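PDB 4PF1: peptidase S15/CocE/NonD from Thaumarchaeota archaeon SCGC AB-539-E09, which is an aminopeptidase of the alpha/beta hydrolase fold that probably releases N-terminal residues from peptides by a serine-peptidase mechanism. Local coordinates for residues M527-D531 and P558-H564; F533-Y537 and F591-I595; S186-G190 and Q272-K276; T94-Y99 and L360-K365. The contacts are given in a common frame with arbitrary orientation. Residue numbers count along the deposited sequence, not the author numbering.

Overall arrangement
Starting from the N terminus, the chain opens contact 4 at 94-99, at the end of helix 92-96, and closes it only at 360-365, on helix 347-365; both helices pack against the central sheet of the alpha/beta hydrolase domain. Within that excursion falls contact 3, where loop 186-190, after strand 178-184, meets the start of helix 274-279 and brackets an insertion about half helix and with little strand. The remaining pair lies in the beta-rich C-terminal domain. Segments 527-531 and 533-537 adjoin on strand 525-534, and their partners, 558-564 and 591-595, follow in the same order, so contacts 1 and 2 cross, their centres about 24 Å apart. Contacts 2 and 4 lie on opposite sides of the chain's centre.

Contact 1. Residues M527-D531 and P558-H564; sequences MLSAD and PLPQVSH
Two extended segments run antiparallel, their end-to-end directions 173° apart, yet they meet through side chains and water, not backbone pairing. Ser529 lies 5.3 Å from Pro560 and Asp531 5.7 Å from Leu559, CA to CA. The chain turns a corner at Ser529 (phi/psi -153/120), which forms with Leu528 (-122/-43) a classic beta bulge opposite Ile507. Both CA-to-CB bonds point toward 558-564, a loop at 559-561 and strand from Val562.

The one direct hydrogen bond comes from Ser529, chi1 t, whose OG donates to Pro560 O at 2.6 Å. Two waters make separate bridges: one donates to Leu528 O (2.9 Å) and Gln561 O (3.0 Å), the other to Asp531 OD2 (2.6 Å) and Pro558 O (2.7 Å). Asp531 OD1 bonds His198.

In van der Waals contact, Leu528 (chi1 t, chi2 p) sets CD1 over the His564 ring face, a CH-pi contact 3.8 Å from the centroid, and CD2 4.0 Å from Val562 CG1. Leu559 CD2 lies 3.9 Å from Asp531 CB, and Pro560 CG 3.4 Å from Ala530 O.

Two sheets of the C-terminal beta domain are thus joined: 527-531 pairs with strand 502-510, Val562 with Gly486 of strand 482-486, and His564 NE2 bonds Asp509.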
loop_
_atom_site.group_PDB
_atom_site.type_symbol
_atom_site.label_atom_id
_atom_site.label_comp_id
_atom_site.label_asym_id
_atom_site.label_seq_id
_atom_site.Cartn_x
_atom_site.Cartn_y
_atom_site.Cartn_z
ATOM N N MET A 527 -0.107 23.752 5.045
ATOM C CA MET A 527 -0.459 24.577 6.195
ATOM C C MET A 527 0.716 24.563 7.176
ATOM O O MET A 527 1.354 23.518 7.350
ATOM C CB MET A 527 -1.754 24.095 6.857
ATOM C CG MET A 527 -2.396 25.160 7.734
ATOM S SD MET A 527 -4.161 24.896 7.994
ATOM C CE MET A 527 -4.110 23.519 9.168
ATOM N N LEU A 528 1.053 25.729 7.744
ATOM C CA LEU A 528 2.225 25.869 8.608
ATOM C C LEU A 528 1.854 26.375 10.010
ATOM O O LEU A 528 2.394 25.883 11.002
ATOM C CB LEU A 528 3.233 26.821 7.931
ATOM C CG LEU A 528 4.584 26.997 8.610
ATOM C CD1 LEU A 528 5.493 25.799 8.356
ATOM C CD2 LEU A 528 5.248 28.262 8.145
ATOM N N SER A 529 0.960 27.367 10.084
ATOM C CA SER A 529 0.482 27.941 11.342
ATOM C C SER A 529 -0.905 28.494 11.125
ATOM O O SER A 529 -1.092 29.348 10.264
ATOM C CB SER A 529 1.431 29.028 11.837
ATOM O OG SER A 529 0.937 29.659 13.005
ATOM N N ALA A 530 -1.895 27.975 11.862
ATOM C CA ALA A 530 -3.279 28.399 11.695
ATOM C C ALA A 530 -4.062 28.331 12.996
ATOM O O ALA A 530 -3.844 27.428 13.805
ATOM C CB ALA A 530 -3.959 27.534 10.644
ATOM N N ASP A 531 -4.993 29.276 13.188
ATOM C CA ASP A 531 -5.875 29.269 14.349
ATOM C C ASP A 531 -7.188 29.990 14.061
ATOM O O ASP A 531 -7.377 30.541 12.974
ATOM C CB ASP A 531 -5.193 29.832 15.611
ATOM C CG ASP A 531 -5.441 28.955 16.833
ATOM O OD1 ASP A 531 -6.566 28.413 16.960
ATOM O OD2 ASP A 531 -4.503 28.776 17.633
ATOM N N PRO A 558 -3.247 35.783 17.785
ATOM C CA PRO A 558 -1.918 35.150 17.839
ATOM C C PRO A 558 -2.007 33.749 17.243
ATOM O O PRO A 558 -2.998 33.053 17.466
ATOM C CB PRO A 558 -1.581 35.121 19.341
ATOM C CG PRO A 558 -2.665 35.936 20.025
ATOM C CD PRO A 558 -3.855 35.870 19.126
ATOM N N LEU A 559 -1.024 33.372 16.420
ATOM C CA LEU A 559 -1.058 32.091 15.722
ATOM C C LEU A 559 0.008 31.119 16.253
ATOM O O LEU A 559 0.983 31.567 16.858
ATOM C CB LEU A 559 -0.887 32.322 14.205
ATOM C CG LEU A 559 -2.017 33.115 13.521
ATOM C CD1 LEU A 559 -1.555 33.702 12.207
ATOM C CD2 LEU A 559 -3.264 32.256 13.318
ATOM N N PRO A 560 -0.152 29.782 16.038
ATOM C CA PRO A 560 0.854 28.825 16.549
ATOM C C PRO A 560 2.286 29.168 16.133
ATOM O O PRO A 560 2.501 29.771 15.086
ATOM C CB PRO A 560 0.410 27.495 15.943
ATOM C CG PRO A 560 -1.053 27.638 15.761
ATOM C CD PRO A 560 -1.278 29.075 15.384
ATOM N N GLN A 561 3.258 28.776 16.961
ATOM C CA GLN A 561 4.682 29.055 16.754
ATOM C C GLN A 561 5.185 28.581 15.402
ATOM O O GLN A 561 4.679 27.596 14.849
ATOM C CB GLN A 561 5.542 28.412 17.862
ATOM C CG GLN A 561 5.112 28.754 19.287
ATOM C CD GLN A 561 5.050 30.237 19.581
ATOM O OE1 GLN A 561 5.974 31.002 19.281
ATOM N NE2 GLN A 561 3.973 30.662 20.224
ATOM N N VAL A 562 6.183 29.306 14.864
ATOM C CA VAL A 562 6.857 28.975 13.612
ATOM C C VAL A 562 8.379 29.011 13.806
ATOM O O VAL A 562 8.898 29.794 14.599
ATOM C CB VAL A 562 6.428 29.861 12.405
ATOM C CG1 VAL A 562 5.013 29.529 11.949
ATOM C CG2 VAL A 562 6.580 31.356 12.708
ATOM N N SER A 563 9.069 28.140 13.082
ATOM C CA SER A 563 10.520 28.020 12.990
ATOM C C SER A 563 10.738 27.410 11.644
ATOM O O SER A 563 10.683 26.187 11.497
ATOM C CB SER A 563 11.077 27.161 14.125
ATOM O OG SER A 563 12.489 27.264 14.184
ATOM N N HIS A 564 10.745 28.262 10.618
ATOM C CA HIS A 564 10.697 27.788 9.251
ATOM C C HIS A 564 11.503 28.637 8.288
ATOM O O HIS A 564 11.631 29.852 8.466
ATOM C CB HIS A 564 9.218 27.786 8.808
ATOM C CG HIS A 564 8.956 27.179 7.466
ATOM N ND1 HIS A 564 9.042 25.815 7.266
ATOM C CD2 HIS A 564 8.542 27.767 6.321
ATOM C CE1 HIS A 564 8.717 25.620 5.999
ATOM N NE2 HIS A 564 8.398 26.764 5.394
HETATM O O HOH W 1 4.933 26.006 12.325
HETATM O O HOH W 2 -2.714 30.523 18.296
#

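Contact 2. Residues F533-Y537 and F591-I595; sequences FRGRY and FVPNI
A buried arginine, Arg536, ties the end of an edge strand to a long loop in the C-terminal domain, whose family belongs to the galactose-binding-domain-like beta folds. Strand 525-534 finishes at Arg534, and Gly535 and Arg536 (phi/psi -49/-28 and -64/-17) make a 3-10 turn closed by Tyr537 N to Arg534 O at 3.0 Å. The segment 591-595 is irregular and stays well apart from this backbone: the nearest CA pair, Arg536 and Phe591, is 7.8 Å apart.

Arg536 bridges the gap and has 112 Å² covered, the largest share of the contact. With chi1 p, chi2 t and chi3 m, it extends its guanidinium between Phe591 and Ile595, which lie over opposite faces. At the edge of the group, NH1 donates to Val592 O (2.8 Å, 155°), while NH2 adds a weak bond to the same oxygen (3.1 Å, 134°). Asp500 balances the charge through a salt bridge to NH2.

Ile595 (chi1 m, chi2 t) points toward the turn and loses 74 Å². Its CD1 touches Arg536 CD at 3.6 Å and Arg534 CD at 3.8 Å, and sits over a face of the Arg534 guanidinium, which is itself salt-bridged to Asp502 and Asp585.

Phe591, chi1 t, is less enclosed, at 37 Å². Its ring swings in so that CE1 stands 3.4 Å from Arg536 NH2.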
loop_
_atom_site.group_PDB
_atom_site.type_symbol
_atom_site.label_atom_id
_atom_site.label_comp_id
_atom_site.label_asym_id
_atom_site.label_seq_id
_atom_site.Cartn_x
_atom_site.Cartn_y
_atom_site.Cartn_z
ATOM N N PHE A 533 -10.546 32.461 15.865
ATOM C CA PHE A 533 -10.964 33.389 16.903
ATOM C C PHE A 533 -12.485 33.524 16.882
ATOM O O PHE A 533 -13.057 33.828 15.834
ATOM C CB PHE A 533 -10.288 34.766 16.706
ATOM C CG PHE A 533 -10.414 35.712 17.882
ATOM C CD1 PHE A 533 -11.621 36.347 18.162
ATOM C CD2 PHE A 533 -9.314 36.007 18.678
ATOM C CE1 PHE A 533 -11.739 37.210 19.255
ATOM C CE2 PHE A 533 -9.427 36.890 19.753
ATOM C CZ PHE A 533 -10.640 37.483 20.039
ATOM N N ARG A 534 -13.143 33.316 18.037
ATOM C CA ARG A 534 -14.593 33.496 18.140
ATOM C C ARG A 534 -14.867 34.972 18.427
ATOM O O ARG A 534 -14.546 35.467 19.512
ATOM C CB ARG A 534 -15.207 32.567 19.201
ATOM C CG ARG A 534 -16.736 32.539 19.165
ATOM C CD ARG A 534 -17.283 31.153 19.412
ATOM N NE ARG A 534 -17.302 30.342 18.193
ATOM C CZ ARG A 534 -17.700 29.075 18.148
ATOM N NH1 ARG A 534 -18.096 28.456 19.254
ATOM N NH2 ARG A 534 -17.691 28.410 17.000
ATOM N N GLY A 535 -15.390 35.663 17.409
ATOM C CA GLY A 535 -15.634 37.105 17.378
ATOM C C GLY A 535 -16.365 37.739 18.541
ATOM O O GLY A 535 -16.147 38.920 18.823
ATOM N N ARG A 536 -17.240 36.977 19.224
ATOM C CA ARG A 536 -17.996 37.480 20.381
ATOM C C ARG A 536 -17.053 37.858 21.564
ATOM O O ARG A 536 -17.470 38.594 22.460
ATOM C CB ARG A 536 -19.058 36.453 20.833
ATOM C CG ARG A 536 -18.466 35.180 21.441
ATOM C CD ARG A 536 -19.395 33.986 21.369
ATOM N NE ARG A 536 -20.374 33.967 22.456
ATOM C CZ ARG A 536 -21.666 34.243 22.300
ATOM N NH1 ARG A 536 -22.488 34.195 23.338
ATOM N NH2 ARG A 536 -22.145 34.563 21.104
ATOM N N TYR A 537 -15.783 37.374 21.541
ATOM C CA TYR A 537 -14.793 37.652 22.589
ATOM C C TYR A 537 -13.714 38.657 22.107
ATOM O O TYR A 537 -12.605 38.675 22.648
ATOM C CB TYR A 537 -14.136 36.338 23.080
ATOM C CG TYR A 537 -15.133 35.258 23.442
ATOM C CD1 TYR A 537 -15.984 35.404 24.536
ATOM C CD2 TYR A 537 -15.234 34.095 22.687
ATOM C CE1 TYR A 537 -16.927 34.429 24.854
ATOM C CE2 TYR A 537 -16.164 33.105 23.004
ATOM C CZ TYR A 537 -17.008 33.276 24.089
ATOM O OH TYR A 537 -17.937 32.309 24.390
ATOM N N PHE A 591 -25.857 37.076 17.072
ATOM C CA PHE A 591 -25.504 36.934 18.486
ATOM C C PHE A 591 -26.577 36.190 19.290
ATOM O O PHE A 591 -27.748 36.582 19.290
ATOM C CB PHE A 591 -25.203 38.295 19.136
ATOM C CG PHE A 591 -24.675 38.185 20.551
ATOM C CD1 PHE A 591 -23.344 37.861 20.791
ATOM C CD2 PHE A 591 -25.514 38.381 21.642
ATOM C CE1 PHE A 591 -22.858 37.750 22.097
ATOM C CE2 PHE A 591 -25.029 38.261 22.948
ATOM C CZ PHE A 591 -23.704 37.949 23.168
ATOM N N VAL A 592 -26.146 35.125 19.994
ATOM C CA VAL A 592 -26.969 34.311 20.901
ATOM C C VAL A 592 -26.267 34.269 22.283
ATOM O O VAL A 592 -25.043 34.418 22.328
ATOM C CB VAL A 592 -27.267 32.878 20.353
ATOM C CG1 VAL A 592 -28.120 32.931 19.092
ATOM C CG2 VAL A 592 -25.987 32.073 20.119
ATOM N N PRO A 593 -26.993 34.089 23.418
ATOM C CA PRO A 593 -26.304 34.063 24.724
ATOM C C PRO A 593 -25.296 32.910 24.846
ATOM O O PRO A 593 -24.214 33.100 25.409
ATOM C CB PRO A 593 -27.454 33.913 25.732
ATOM C CG PRO A 593 -28.672 34.361 24.999
ATOM C CD PRO A 593 -28.453 33.938 23.585
ATOM N N ASN A 594 -25.635 31.732 24.284
ATOM C CA ASN A 594 -24.783 30.547 24.331
ATOM C C ASN A 594 -24.860 29.781 23.000
ATOM O O ASN A 594 -25.928 29.289 22.634
ATOM C CB ASN A 594 -25.199 29.645 25.512
ATOM C CG ASN A 594 -24.129 28.688 25.985
ATOM O OD1 ASN A 594 -23.173 28.372 25.275
ATOM N ND2 ASN A 594 -24.274 28.199 27.204
ATOM N N ILE A 595 -23.720 29.672 22.284
ATOM C CA ILE A 595 -23.659 28.994 20.980
ATOM C C ILE A 595 -23.869 27.463 21.144
ATOM O O ILE A 595 -24.333 26.814 20.198
ATOM C CB ILE A 595 -22.354 29.366 20.208
ATOM C CG1 ILE A 595 -22.361 30.880 19.852
ATOM C CG2 ILE A 595 -22.156 28.501 18.939
ATOM C CD1 ILE A 595 -21.040 31.451 19.359
#

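Contact 3. Residues S186-G190 and Q272-K276; sequences SMVDG and QAMDK. With GOL (glycerol), chain G.
Helix 274-279 starts with Ala273 at the N-cap, which offers no side-chain acceptor; Met274 N donates to Val188 O at 3.0 Å and 176°. The CA atoms of Val188 and Met274 are 4.8 Å apart, those of Asp189 and Ala273 4.9 Å. Val188, chi1 t, packs CG1 3.8 Å from Met274 CB; Asp194 holds its amide and that of Asp189.

Glycerol, probably from the crystallisation liquor, accepts from Gly190 N through O1 (2.7 Å) and donates weakly from O2 to Gln272 O (3.4 Å); Gln272 NE2 bonds Phe268 O. Met187 touches the probable triad residues (Ser161, His328, Asp295), so this pocket, which binds a small polyol here, may border the active site.

Asp189 OD1 accepts from the amides of Trp191 and Met192; OD2 bonds Tyr265. Asp189 OD2 and Asp275 OD1 lie 4.4 Å apart, and one water donates to each at 2.7 Å. Asp275 OD2 is salt-bridged to Lys304 and, at a long 3.7 Å, to Lys276 NZ, which is 4.1 Å from Asp189 OD2, beyond a salt bridge. Water and lysines thus offset the paired acids.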
loop_
_atom_site.group_PDB
_atom_site.type_symbol
_atom_site.label_atom_id
_atom_site.label_comp_id
_atom_site.label_asym_id
_atom_site.label_seq_id
_atom_site.Cartn_x
_atom_site.Cartn_y
_atom_site.Cartn_z
ATOM N N SER A 186 1.821 19.438 27.043
ATOM C CA SER A 186 0.933 19.502 28.203
ATOM C C SER A 186 -0.365 20.265 27.969
ATOM O O SER A 186 -0.411 21.211 27.176
ATOM C CB SER A 186 1.660 20.130 29.386
ATOM O OG SER A 186 2.788 19.355 29.757
ATOM N N MET A 187 -1.418 19.867 28.713
ATOM C CA MET A 187 -2.697 20.564 28.752
ATOM C C MET A 187 -2.503 21.756 29.685
ATOM O O MET A 187 -2.232 21.558 30.874
ATOM C CB MET A 187 -3.818 19.625 29.254
ATOM C CG MET A 187 -4.085 18.435 28.340
ATOM S SD MET A 187 -5.294 17.255 29.014
ATOM C CE MET A 187 -6.761 18.213 28.922
ATOM N N VAL A 188 -2.508 22.981 29.141
ATOM C CA VAL A 188 -2.223 24.184 29.937
ATOM C C VAL A 188 -3.459 25.082 30.021
ATOM O O VAL A 188 -3.872 25.445 31.123
ATOM C CB VAL A 188 -0.978 24.929 29.382
ATOM C CG1 VAL A 188 -0.822 26.322 29.989
ATOM C CG2 VAL A 188 0.284 24.102 29.600
ATOM N N ASP A 189 -4.035 25.451 28.872
ATOM C CA ASP A 189 -5.239 26.264 28.859
ATOM C C ASP A 189 -6.213 25.704 27.834
ATOM O O ASP A 189 -6.065 25.941 26.630
ATOM C CB ASP A 189 -4.922 27.749 28.595
ATOM C CG ASP A 189 -5.999 28.705 29.087
ATOM O OD1 ASP A 189 -7.200 28.393 28.912
ATOM O OD2 ASP A 189 -5.641 29.795 29.576
ATOM N N GLY A 190 -7.200 24.962 28.335
ATOM C CA GLY A 190 -8.222 24.303 27.532
ATOM C C GLY A 190 -9.173 25.236 26.811
ATOM O O GLY A 190 -9.891 24.804 25.909
ATOM N N GLN A 272 -7.820 27.953 36.259
ATOM C CA GLN A 272 -7.248 26.653 35.889
ATOM C C GLN A 272 -6.071 26.749 34.901
ATOM O O GLN A 272 -5.402 25.735 34.671
ATOM C CB GLN A 272 -8.330 25.735 35.317
ATOM C CG GLN A 272 -9.210 25.109 36.386
ATOM C CD GLN A 272 -10.246 24.210 35.780
ATOM O OE1 GLN A 272 -10.075 22.989 35.699
ATOM N NE2 GLN A 272 -11.330 24.798 35.313
ATOM N N ALA A 273 -5.814 27.947 34.323
ATOM C CA ALA A 273 -4.702 28.147 33.377
ATOM C C ALA A 273 -3.368 27.819 34.058
ATOM O O ALA A 273 -2.990 28.471 35.034
ATOM C CB ALA A 273 -4.703 29.574 32.852
ATOM N N MET A 274 -2.711 26.745 33.592
ATOM C CA MET A 274 -1.477 26.212 34.170
ATOM C C MET A 274 -0.305 27.187 34.105
ATOM O O MET A 274 0.519 27.188 35.015
ATOM C CB MET A 274 -1.099 24.883 33.507
ATOM C CG MET A 274 -2.093 23.775 33.797
ATOM S SD MET A 274 -2.295 23.494 35.574
ATOM C CE MET A 274 -0.925 22.360 35.859
ATOM N N ASP A 275 -0.233 28.018 33.047
ATOM C CA ASP A 275 0.819 29.030 32.908
ATOM C C ASP A 275 0.655 30.119 33.980
ATOM O O ASP A 275 1.636 30.518 34.604
ATOM C CB ASP A 275 0.806 29.649 31.491
ATOM C CG ASP A 275 -0.482 30.365 31.126
ATOM O OD1 ASP A 275 -1.554 29.719 31.169
ATOM O OD2 ASP A 275 -0.417 31.564 30.796
ATOM N N LYS A 276 -0.594 30.557 34.221
ATOM C CA LYS A 276 -0.911 31.588 35.208
ATOM C C LYS A 276 -0.754 31.036 36.635
ATOM O O LYS A 276 -0.220 31.734 37.501
ATOM C CB LYS A 276 -2.327 32.140 34.975
ATOM C CG LYS A 276 -2.446 32.956 33.687
ATOM C CD LYS A 276 -3.896 33.243 33.312
ATOM C CE LYS A 276 -4.020 34.044 32.034
ATOM N NZ LYS A 276 -3.713 33.229 30.824
HETATM C C1 GOL G . -7.470 23.798 32.124
HETATM O O1 GOL G . -7.673 24.609 30.975
HETATM C C2 GOL G . -6.163 23.043 32.028
HETATM O O2 GOL G . -5.770 22.619 33.333
HETATM C C3 GOL G . -6.270 21.835 31.125
HETATM O O3 GOL G . -6.703 22.199 29.823
HETATM O O HOH W 3 -3.217 30.868 29.367
#

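Contact 4. Residues T94-Y99 and L360-K365; sequences TSAARY and LDHYLK
Tyr99 links the end of one helix to the last turn or so of another. Before it, helix 92-96 ends in a Schellman motif: Arg98 has positive phi (65°), Tyr99 N bonds Thr94 O at 2.9 Å and Arg98 N bonds Ser95 O at 3.1 Å. The Tyr99 CA-to-CB bond thus points toward 360-365. Nearest CA pairs are Thr94-Leu360 and Ala97-Asp361, both 8.8 Å, and Tyr99-Leu364, 9.8 Å.

Along that helix, Leu360 (chi1 m, chi2 t) comes first, its CD1 4.0 Å from Thr94 CG2 and its CB 3.7 Å from Tyr99 OH. Asp361, chi1 m, then accepts a hydrogen bond from the phenol, Tyr99 OH to OD1 at 2.7 Å, near the ring plane; Gln357 also bonds that oxygen. One turn beyond Leu360, Leu364 places CD1 3.6 Å from Tyr99 CE2. Finally Lys365 reaches back past the ring, CE 3.7 Å from Tyr99 CE1 and NZ 3.6 Å from Ala97 O.

Beneath both helices lies the central sheet, with Pro61 of strand 60-67 touching Tyr99 and Leu364, and Ala156 of strand 154-160 meeting Leu360 and Leu364.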
loop_
_atom_site.group_PDB
_atom_site.type_symbol
_atom_site.label_atom_id
_atom_site.label_comp_id
_atom_site.label_asym_id
_atom_site.label_seq_id
_atom_site.Cartn_x
_atom_site.Cartn_y
_atom_site.Cartn_z
ATOM N N THR A 94 14.790 5.571 29.155
ATOM C CA THR A 94 14.774 5.269 30.601
ATOM C C THR A 94 14.819 3.757 30.841
ATOM O O THR A 94 15.417 3.317 31.824
ATOM C CB THR A 94 13.561 5.898 31.305
ATOM O OG1 THR A 94 12.357 5.405 30.722
ATOM C CG2 THR A 94 13.589 7.419 31.283
ATOM N N SER A 95 14.179 2.966 29.949
ATOM C CA SER A 95 14.186 1.504 30.020
ATOM C C SER A 95 15.578 0.963 29.690
ATOM O O SER A 95 16.049 0.050 30.371
ATOM C CB SER A 95 13.147 0.909 29.074
ATOM O OG SER A 95 13.204 -0.508 29.077
ATOM N N ALA A 96 16.241 1.541 28.657
ATOM C CA ALA A 96 17.595 1.148 28.244
ATOM C C ALA A 96 18.624 1.488 29.335
ATOM O O ALA A 96 19.585 0.740 29.524
ATOM C CB ALA A 96 17.969 1.833 26.937
ATOM N N ALA A 97 18.386 2.595 30.083
ATOM C CA ALA A 97 19.234 3.040 31.197
ATOM C C ALA A 97 18.937 2.235 32.479
ATOM O O ALA A 97 19.618 2.408 33.491
ATOM C CB ALA A 97 19.023 4.526 31.451
ATOM N N ARG A 98 17.912 1.350 32.416
ATOM C CA ARG A 98 17.465 0.457 33.494
ATOM C C ARG A 98 16.912 1.236 34.711
ATOM O O ARG A 98 17.154 0.864 35.863
ATOM C CB ARG A 98 18.567 -0.545 33.900
ATOM C CG ARG A 98 19.025 -1.422 32.732
ATOM C CD ARG A 98 20.175 -2.333 33.104
ATOM N NE ARG A 98 19.733 -3.464 33.918
ATOM C CZ ARG A 98 20.280 -3.806 35.081
ATOM N NH1 ARG A 98 19.816 -4.849 35.757
ATOM N NH2 ARG A 98 21.300 -3.113 35.572
ATOM N N TYR A 99 16.111 2.285 34.433
ATOM C CA TYR A 99 15.383 3.052 35.452
ATOM C C TYR A 99 14.215 2.218 35.939
ATOM O O TYR A 99 13.770 1.313 35.224
ATOM C CB TYR A 99 14.807 4.354 34.833
ATOM C CG TYR A 99 15.725 5.558 34.747
ATOM C CD1 TYR A 99 17.092 5.406 34.527
ATOM C CD2 TYR A 99 15.209 6.850 34.760
ATOM C CE1 TYR A 99 17.932 6.511 34.399
ATOM C CE2 TYR A 99 16.036 7.961 34.618
ATOM C CZ TYR A 99 17.398 7.788 34.440
ATOM O OH TYR A 99 18.220 8.881 34.334
ATOM N N LEU A 360 18.018 13.881 32.446
ATOM C CA LEU A 360 17.572 13.022 33.546
ATOM C C LEU A 360 18.748 12.381 34.279
ATOM O O LEU A 360 18.764 12.386 35.509
ATOM C CB LEU A 360 16.613 11.925 33.039
ATOM C CG LEU A 360 15.273 12.390 32.446
ATOM C CD1 LEU A 360 14.550 11.240 31.782
ATOM C CD2 LEU A 360 14.382 13.036 33.510
ATOM N N ASP A 361 19.740 11.845 33.530
ATOM C CA ASP A 361 20.911 11.185 34.115
ATOM C C ASP A 361 21.719 12.127 35.010
ATOM O O ASP A 361 22.221 11.686 36.043
ATOM C CB ASP A 361 21.812 10.579 33.028
ATOM C CG ASP A 361 21.257 9.314 32.396
ATOM O OD1 ASP A 361 20.578 8.538 33.109
ATOM O OD2 ASP A 361 21.554 9.067 31.209
ATOM N N HIS A 362 21.806 13.425 34.648
ATOM C CA HIS A 362 22.538 14.396 35.459
ATOM C C HIS A 362 21.869 14.618 36.828
ATOM O O HIS A 362 22.559 14.589 37.842
ATOM C CB HIS A 362 22.713 15.740 34.728
ATOM C CG HIS A 362 23.211 16.835 35.624
ATOM N ND1 HIS A 362 24.471 16.784 36.193
ATOM C CD2 HIS A 362 22.566 17.930 36.091
ATOM C CE1 HIS A 362 24.563 17.857 36.966
ATOM N NE2 HIS A 362 23.447 18.582 36.927
ATOM N N TYR A 363 20.547 14.854 36.853
ATOM C CA TYR A 363 19.828 15.142 38.097
ATOM C C TYR A 363 19.472 13.887 38.905
ATOM O O TYR A 363 19.201 14.000 40.101
ATOM C CB TYR A 363 18.547 15.951 37.813
ATOM C CG TYR A 363 18.801 17.354 37.302
ATOM C CD1 TYR A 363 19.340 18.334 38.131
ATOM C CD2 TYR A 363 18.461 17.715 36.001
ATOM C CE1 TYR A 363 19.580 19.627 37.664
ATOM C CE2 TYR A 363 18.687 19.006 35.525
ATOM C CZ TYR A 363 19.240 19.962 36.363
ATOM O OH TYR A 363 19.456 21.241 35.905
ATOM N N LEU A 364 19.461 12.702 38.272
ATOM C CA LEU A 364 19.057 11.473 38.965
ATOM C C LEU A 364 20.219 10.504 39.251
ATOM O O LEU A 364 20.061 9.614 40.090
ATOM C CB LEU A 364 17.970 10.739 38.168
ATOM C CG LEU A 364 16.665 11.496 37.911
ATOM C CD1 LEU A 364 15.916 10.882 36.755
ATOM C CD2 LEU A 364 15.786 11.534 39.149
ATOM N N LYS A 365 21.361 10.649 38.551
ATOM C CA LYS A 365 22.499 9.740 38.738
ATOM C C LYS A 365 23.837 10.488 38.907
ATOM O O LYS A 365 24.885 9.842 38.967
ATOM C CB LYS A 365 22.593 8.746 37.564
ATOM C CG LYS A 365 21.653 7.553 37.692
ATOM C CD LYS A 365 22.128 6.366 36.866
ATOM C CE LYS A 365 21.443 6.279 35.524
ATOM N NZ LYS A 365 21.759 5.005 34.825
#